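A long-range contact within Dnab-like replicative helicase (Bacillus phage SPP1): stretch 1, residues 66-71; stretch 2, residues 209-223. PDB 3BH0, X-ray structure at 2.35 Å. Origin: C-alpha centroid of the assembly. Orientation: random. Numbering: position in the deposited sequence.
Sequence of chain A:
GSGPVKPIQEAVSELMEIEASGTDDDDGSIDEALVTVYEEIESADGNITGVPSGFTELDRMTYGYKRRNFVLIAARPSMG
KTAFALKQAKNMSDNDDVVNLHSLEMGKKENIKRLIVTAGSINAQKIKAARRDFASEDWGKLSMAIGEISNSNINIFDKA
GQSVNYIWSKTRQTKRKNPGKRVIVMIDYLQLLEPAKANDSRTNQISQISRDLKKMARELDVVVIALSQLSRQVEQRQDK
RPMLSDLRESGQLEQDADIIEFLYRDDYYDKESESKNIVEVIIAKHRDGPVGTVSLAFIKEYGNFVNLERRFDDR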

ATOM      1  N   LYS A  66      -3.719  -1.890  11.574  1.00 45.73           N
ATOM      2  CA  LYS A  66      -3.719  -2.856  12.669  1.00 46.92           C
ATOM      3  C   LYS A  66      -3.233  -4.204  12.168  1.00 47.22           C
ATOM      4  O   LYS A  66      -3.553  -4.612  11.053  1.00 47.17           O
ATOM      5  CB  LYS A  66      -5.129  -3.027  13.272  1.00 47.00           C
ATOM      6  CG  LYS A  66      -5.901  -1.727  13.571  1.00 48.59           C
ATOM      7  CD  LYS A  66      -5.166  -0.782  14.533  1.00 49.74           C
ATOM      8  CE  LYS A  66      -5.983   0.487  14.745  1.00 50.58           C
ATOM      9  NZ  LYS A  66      -5.079   1.666  14.841  1.00 52.02           N
ATOM     10  N   ARG A  67      -2.484  -4.887  13.022  1.00 47.57           N
ATOM     11  CA  ARG A  67      -2.065  -6.265  12.814  1.00 48.06           C
ATOM     12  C   ARG A  67      -3.078  -7.197  12.104  1.00 47.41           C
ATOM     13  O   ARG A  67      -2.689  -8.199  11.526  1.00 48.40           O
ATOM     14  CB  ARG A  67      -1.653  -6.870  14.158  1.00 48.84           C
ATOM     15  CG  ARG A  67      -0.558  -6.099  14.893  1.00 51.49           C
ATOM     16  CD  ARG A  67       0.757  -6.889  14.940  1.00 57.57           C
ATOM     17  NE  ARG A  67       1.642  -6.423  16.015  1.00 61.31           N
ATOM     18  CZ  ARG A  67       2.715  -7.082  16.466  1.00 63.50           C
ATOM     19  NH1 ARG A  67       3.057  -8.264  15.949  1.00 63.83           N
ATOM     20  NH2 ARG A  67       3.453  -6.553  17.444  1.00 64.32           N
ATOM     21  N   ARG A  68      -4.361  -6.895  12.103  1.00 46.40           N
ATOM     22  CA  ARG A  68      -5.276  -7.788  11.376  1.00 45.45           C
ATOM     23  C   ARG A  68      -5.771  -7.265  10.003  1.00 43.45           C
ATOM     24  O   ARG A  68      -6.410  -8.001   9.235  1.00 42.93           O
ATOM     25  CB  ARG A  68      -6.455  -8.168  12.295  1.00 46.67           C
ATOM     26  CG  ARG A  68      -7.618  -7.178  12.349  1.00 49.24           C
ATOM     27  CD  ARG A  68      -8.863  -7.733  11.634  1.00 53.69           C
ATOM     28  NE  ARG A  68      -9.895  -6.703  11.513  1.00 57.43           N
ATOM     29  CZ  ARG A  68     -11.098  -6.870  10.964  1.00 60.00           C
ATOM     30  NH1 ARG A  68     -11.475  -8.031  10.450  1.00 60.76           N
ATOM     31  NH2 ARG A  68     -11.941  -5.849  10.930  1.00 62.12           N
ATOM     32  N   ASN A  69      -5.458  -6.002   9.705  1.00 41.06           N
ATOM     33  CA  ASN A  69      -6.073  -5.294   8.577  1.00 38.78           C
ATOM     34  C   ASN A  69      -5.726  -5.844   7.199  1.00 37.15           C
ATOM     35  O   ASN A  69      -4.597  -6.238   6.923  1.00 36.60           O
ATOM     36  CB  ASN A  69      -5.758  -3.791   8.608  1.00 38.55           C
ATOM     37  CG  ASN A  69      -6.325  -3.081   9.826  1.00 38.53           C
ATOM     38  OD1 ASN A  69      -5.919  -1.958  10.123  1.00 38.81           O
ATOM     39  ND2 ASN A  69      -7.266  -3.719  10.533  1.00 36.72           N
ATOM     40  N   PHE A  70      -6.731  -5.860   6.346  1.00 35.17           N
ATOM     41  CA  PHE A  70      -6.550  -6.130   4.943  1.00 33.69           C
ATOM     42  C   PHE A  70      -6.936  -4.832   4.242  1.00 33.39           C
ATOM     43  O   PHE A  70      -8.114  -4.457   4.202  1.00 33.15           O
ATOM     44  CB  PHE A  70      -7.430  -7.304   4.520  1.00 32.87           C
ATOM     45  CG  PHE A  70      -7.385  -7.610   3.064  1.00 31.49           C
ATOM     46  CD1 PHE A  70      -6.216  -7.444   2.333  1.00 30.06           C
ATOM     47  CD2 PHE A  70      -8.515  -8.089   2.421  1.00 31.42           C
ATOM     48  CE1 PHE A  70      -6.179  -7.729   0.983  1.00 29.62           C
ATOM     49  CE2 PHE A  70      -8.489  -8.376   1.061  1.00 31.43           C
ATOM     50  CZ  PHE A  70      -7.315  -8.199   0.345  1.00 30.18           C
ATOM     51  N   VAL A  71      -5.929  -4.118   3.746  1.00 32.82           N
ATOM     52  CA  VAL A  71      -6.166  -2.845   3.087  1.00 32.39           C
ATOM     53  C   VAL A  71      -5.899  -2.892   1.593  1.00 32.09           C
ATOM     54  O   VAL A  71      -4.956  -3.517   1.112  1.00 31.96           O
ATOM     55  CB  VAL A  71      -5.529  -1.612   3.835  1.00 32.40           C
ATOM     56  CG1 VAL A  71      -4.623  -2.045   4.939  1.00 32.90           C
ATOM     57  CG2 VAL A  71      -4.826  -0.652   2.901  1.00 32.19           C
ATOM     58  N   ILE A 209      -8.731 -15.429  -3.933  1.00 35.99           N
ATOM     59  CA  ILE A 209      -7.556 -14.611  -3.604  1.00 35.32           C
ATOM     60  C   ILE A 209      -7.861 -13.632  -2.467  1.00 35.30           C
ATOM     61  O   ILE A 209      -7.071 -13.489  -1.540  1.00 35.46           O
ATOM     62  CB  ILE A 209      -6.995 -13.854  -4.824  1.00 35.59           C
ATOM     63  CG1 ILE A 209      -6.432 -14.834  -5.863  1.00 34.01           C
ATOM     64  CG2 ILE A 209      -5.909 -12.856  -4.365  1.00 35.58           C
ATOM     65  CD1 ILE A 209      -6.214 -14.222  -7.249  1.00 33.91           C
ATOM     66  N   SER A 210      -9.019 -12.988  -2.530  1.00 35.49           N
ATOM     67  CA  SER A 210      -9.427 -11.995  -1.522  1.00 35.94           C
ATOM     68  C   SER A 210      -9.636 -12.603  -0.120  1.00 35.54           C
ATOM     69  O   SER A 210      -9.077 -12.114   0.865  1.00 35.36           O
ATOM     70  CB  SER A 210     -10.681 -11.237  -2.009  1.00 36.06           C
ATOM     71  OG  SER A 210     -11.395 -10.632  -0.933  1.00 37.88           O
ATOM     72  N   ARG A 211     -10.431 -13.673  -0.042  1.00 35.63           N
ATOM     73  CA  ARG A 211     -10.663 -14.381   1.228  1.00 35.64           C
ATOM     74  C   ARG A 211      -9.360 -14.817   1.860  1.00 35.45           C
ATOM     75  O   ARG A 211      -9.140 -14.592   3.062  1.00 36.01           O
ATOM     76  CB  ARG A 211     -11.570 -15.607   1.038  1.00 35.24           C
ATOM     77  CG  ARG A 211     -13.026 -15.273   0.859  1.00 35.70           C
ATOM     78  CD  ARG A 211     -13.880 -16.531   0.854  1.00 36.51           C
ATOM     79  NE  ARG A 211     -13.498 -17.453  -0.217  1.00 32.61           N
ATOM     80  CZ  ARG A 211     -14.065 -17.460  -1.415  1.00 32.24           C
ATOM     81  NH1 ARG A 211     -15.027 -16.591  -1.676  1.00 31.11           N
ATOM     82  NH2 ARG A 211     -13.679 -18.336  -2.352  1.00 31.54           N
ATOM     83  N   ASP A 212      -8.493 -15.416   1.041  1.00 35.00           N
ATOM     84  CA  ASP A 212      -7.221 -15.964   1.509  1.00 34.75           C
ATOM     85  C   ASP A 212      -6.264 -14.872   2.010  1.00 34.48           C
ATOM     86  O   ASP A 212      -5.531 -15.074   3.008  1.00 33.75           O
ATOM     87  CB  ASP A 212      -6.579 -16.857   0.423  1.00 34.80           C
ATOM     88  CG  ASP A 212      -7.402 -18.133   0.135  1.00 34.93           C
ATOM     89  OD1 ASP A 212      -8.429 -18.349   0.817  1.00 37.93           O
ATOM     90  OD2 ASP A 212      -7.040 -18.925  -0.769  1.00 32.54           O
ATOM     91  N   LEU A 213      -6.292 -13.713   1.339  1.00 34.14           N
ATOM     92  CA  LEU A 213      -5.449 -12.575   1.739  1.00 33.69           C
ATOM     93  C   LEU A 213      -5.857 -12.041   3.094  1.00 33.51           C
ATOM     94  O   LEU A 213      -5.012 -11.650   3.899  1.00 33.63           O
ATOM     95  CB  LEU A 213      -5.456 -11.448   0.685  1.00 33.40           C
ATOM     96  CG  LEU A 213      -4.541 -11.702  -0.519  1.00 34.00           C
ATOM     97  CD1 LEU A 213      -4.693 -10.633  -1.588  1.00 32.62           C
ATOM     98  CD2 LEU A 213      -3.058 -11.862  -0.110  1.00 34.15           C
ATOM     99  N   LYS A 214      -7.158 -12.020   3.345  1.00 34.23           N
ATOM    100  CA  LYS A 214      -7.681 -11.556   4.631  1.00 34.78           C
ATOM    101  C   LYS A 214      -7.403 -12.597   5.737  1.00 35.12           C
ATOM    102  O   LYS A 214      -6.976 -12.243   6.846  1.00 34.84           O
ATOM    103  CB  LYS A 214      -9.179 -11.214   4.500  1.00 34.34           C
ATOM    104  CG  LYS A 214      -9.917 -10.860   5.799  1.00 34.55           C
ATOM    105  CD  LYS A 214      -9.162  -9.863   6.668  1.00 33.99           C
ATOM    106  CE  LYS A 214      -9.967  -9.455   7.892  1.00 33.36           C
ATOM    107  NZ  LYS A 214      -9.206  -8.429   8.670  1.00 33.52           N
ATOM    108  N   LYS A 215      -7.645 -13.872   5.421  1.00 35.78           N
ATOM    109  CA  LYS A 215      -7.342 -14.982   6.330  1.00 36.57           C
ATOM    110  C   LYS A 215      -5.854 -14.953   6.727  1.00 36.70           C
ATOM    111  O   LYS A 215      -5.522 -15.043   7.908  1.00 36.09           O
ATOM    112  CB  LYS A 215      -7.711 -16.326   5.683  1.00 36.66           C
ATOM    113  CG  LYS A 215      -8.077 -17.390   6.702  1.00 39.71           C
ATOM    114  CD  LYS A 215      -8.044 -18.795   6.137  1.00 42.51           C
ATOM    115  CE  LYS A 215      -9.394 -19.208   5.570  1.00 44.89           C
ATOM    116  NZ  LYS A 215      -9.373 -20.662   5.191  1.00 46.99           N
ATOM    117  N   MET A 216      -4.977 -14.792   5.732  1.00 36.80           N
ATOM    118  CA  MET A 216      -3.546 -14.637   5.965  1.00 37.52           C
ATOM    119  C   MET A 216      -3.215 -13.456   6.882  1.00 37.55           C
ATOM    120  O   MET A 216      -2.415 -13.594   7.809  1.00 37.63           O
ATOM    121  CB  MET A 216      -2.799 -14.494   4.641  1.00 37.19           C
ATOM    122  CG  MET A 216      -1.292 -14.270   4.812  1.00 37.68           C
ATOM    123  SD  MET A 216      -0.415 -14.210   3.242  1.00 38.68           S
ATOM    124  CE  MET A 216      -0.859 -12.559   2.684  1.00 36.57           C
ATOM    125  N   ALA A 217      -3.817 -12.295   6.615  1.00 37.84           N
ATOM    126  CA  ALA A 217      -3.656 -11.117   7.467  1.00 38.07           C
ATOM    127  C   ALA A 217      -3.967 -11.484   8.916  1.00 38.59           C
ATOM    128  O   ALA A 217      -3.186 -11.199   9.826  1.00 38.52           O
ATOM    129  CB  ALA A 217      -4.570  -9.985   6.988  1.00 37.63           C
ATOM    130  N   ARG A 218      -5.120 -12.130   9.100  1.00 39.40           N
ATOM    131  CA  ARG A 218      -5.613 -12.562  10.410  1.00 40.13           C
ATOM    132  C   ARG A 218      -4.768 -13.682  11.042  1.00 40.21           C
ATOM    133  O   ARG A 218      -4.302 -13.539  12.171  1.00 40.34           O
ATOM    134  CB  ARG A 218      -7.085 -12.998  10.292  1.00 39.71           C
ATOM    135  CG  ARG A 218      -8.062 -11.844  10.107  1.00 40.53           C
ATOM    136  CD  ARG A 218      -8.715 -11.412  11.422  1.00 41.56           C
ATOM    137  NE  ARG A 218      -9.754 -12.370  11.789  1.00 43.14           N
ATOM    138  CZ  ARG A 218      -9.833 -13.018  12.948  1.00 42.08           C
ATOM    139  NH1 ARG A 218      -8.971 -12.790  13.933  1.00 41.81           N
ATOM    140  NH2 ARG A 218     -10.822 -13.871  13.122  1.00 42.91           N
ATOM    141  N   GLU A 219      -4.575 -14.775  10.302  1.00 40.49           N
ATOM    142  CA  GLU A 219      -3.955 -16.010  10.821  1.00 40.81           C
ATOM    143  C   GLU A 219      -2.477 -15.825  11.131  1.00 40.28           C
ATOM    144  O   GLU A 219      -1.984 -16.360  12.120  1.00 40.55           O
ATOM    145  CB  GLU A 219      -4.175 -17.190   9.855  1.00 40.67           C
ATOM    146  CG  GLU A 219      -4.111 -18.572  10.497  1.00 44.51           C
ATOM    147  CD  GLU A 219      -5.179 -19.550   9.952  1.00 50.11           C
ATOM    148  OE1 GLU A 219      -5.222 -19.786   8.717  1.00 50.64           O
ATOM    149  OE2 GLU A 219      -5.974 -20.094  10.772  1.00 51.92           O
ATOM    150  N   LEU A 220      -1.774 -15.059  10.298  1.00 39.73           N
ATOM    151  CA  LEU A 220      -0.363 -14.740  10.566  1.00 39.00           C
ATOM    152  C   LEU A 220      -0.172 -13.452  11.364  1.00 38.52           C
ATOM    153  O   LEU A 220       0.930 -13.158  11.810  1.00 38.27           O
ATOM    154  CB  LEU A 220       0.471 -14.713   9.273  1.00 38.76           C
ATOM    155  CG  LEU A 220       0.390 -15.945   8.369  1.00 38.35           C
ATOM    156  CD1 LEU A 220       1.305 -15.769   7.146  1.00 37.18           C
ATOM    157  CD2 LEU A 220       0.724 -17.231   9.160  1.00 38.46           C
ATOM    158  N   ASP A 221      -1.245 -12.690  11.550  1.00 38.49           N
ATOM    159  CA  ASP A 221      -1.194 -11.464  12.359  1.00 38.62           C
ATOM    160  C   ASP A 221      -0.350 -10.368  11.681  1.00 38.25           C
ATOM    161  O   ASP A 221       0.502  -9.725  12.310  1.00 38.36           O
ATOM    162  CB  ASP A 221      -0.697 -11.772  13.797  1.00 38.84           C
ATOM    163  CG  ASP A 221      -1.122 -10.717  14.816  1.00 39.92           C
ATOM    164  OD1 ASP A 221      -2.178 -10.059  14.633  1.00 39.91           O
ATOM    165  OD2 ASP A 221      -0.384 -10.553  15.815  1.00 42.53           O
ATOM    166  N   VAL A 222      -0.615 -10.143  10.396  1.00 37.60           N
ATOM    167  CA  VAL A 222       0.085  -9.103   9.630  1.00 36.68           C
ATOM    168  C   VAL A 222      -0.872  -8.098   8.984  1.00 35.77           C
ATOM    169  O   VAL A 222      -2.062  -8.374   8.834  1.00 35.29           O
ATOM    170  CB  VAL A 222       1.023  -9.709   8.534  1.00 36.98           C
ATOM    171  CG1 VAL A 222       2.187 -10.483   9.185  1.00 37.24           C
ATOM    172  CG2 VAL A 222       0.244 -10.588   7.524  1.00 35.48           C
ATOM    173  N   VAL A 223      -0.343  -6.930   8.618  1.00 34.86           N
ATOM    174  CA  VAL A 223      -1.057  -6.023   7.720  1.00 33.59           C
ATOM    175  C   VAL A 223      -0.847  -6.483   6.276  1.00 32.63           C
ATOM    176  O   VAL A 223       0.282  -6.642   5.837  1.00 32.95           O
ATOM    177  CB  VAL A 223      -0.596  -4.556   7.867  1.00 33.81           C
ATOM    178  CG1 VAL A 223      -1.475  -3.630   6.993  1.00 33.33           C
ATOM    179  CG2 VAL A 223      -0.647  -4.123   9.336  1.00 33.70           C
TER

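Stretch 1 is a tight turn that runs into a strand. Stretch 2 is the last part of a helix, followed by a short exit toward Val223. The turn sits against the end of the helix, and the strand start at Phe70 lies beside the helix near Lys214. Together they bury 653 Å² of surface, counting both sides.

The type I turn spans Lys66 to Asn69. Asn69 N donates to Lys66 O at 2.7 Å, and Lys66 N donates to Asn69 OD1 at 2.6 Å. These two bonds hold the ends of the turn together. The side chain of Lys66 starts away from stretch 2, but its backbone meets it: Lys66 O lies 3.4 Å from Val223 CG2.

Arg67 packs where the helix gives way. Its CA is 4.8 Å from the CA of Val222. Arg67 O is crowded, with Val222 O at only 2.8 Å. Both atoms are acceptors, so this is a close approach and not a bond. Asp221, with positive phi, turns the chain here. Its side chain starts sideways, but its end comes near Arg67, whose CB is 3.3 Å from Asp221 OD1. The charges attract at longer range: Arg67 NH1 is 4.1 Å from Asp221 OD2. That oxygen lies well out of the guanidinium plane, so no N-H points at it.

Arg68 makes the one hydrogen bond between the stretches. Lys214 NZ donates to Arg68 O at 2.9 Å. The lysine starts sideways, and its extended end brings the amine to the turn. The same amine is 2.9 Å from Arg68 NH1. Both groups are donors and normally positive, so this pairing should be unfavourable. Farther along the helix, Arg68 CD touches Arg218 CD at 3.7 Å, a contact between aliphatic carbons. Ala217 is small and faces the turn, with its CB 3.5 Å from Arg68 O.

Asn69 points its side chain away and meets stretch 2 through its backbone. Asn69 O is 3.7 Å from Ala217 CB and 3.6 Å from Val223 CA.

Phe70 has the largest covered area in the contact. Its side chain points toward the helix. Leu213 CB lies over one ring face, 4.1 Å from the centroid of the Phe70 ring, in a CH-pi contact. The aliphatic part of Lys214 adds to the packing, with its CD 3.8 Å from Phe70 CB. Phe70 CE2 is 3.8 Å from Ser210 O.

Val71 ends the stretch with a looser apolar contact: its CG1 is 4.1 Å from Val223 CG1.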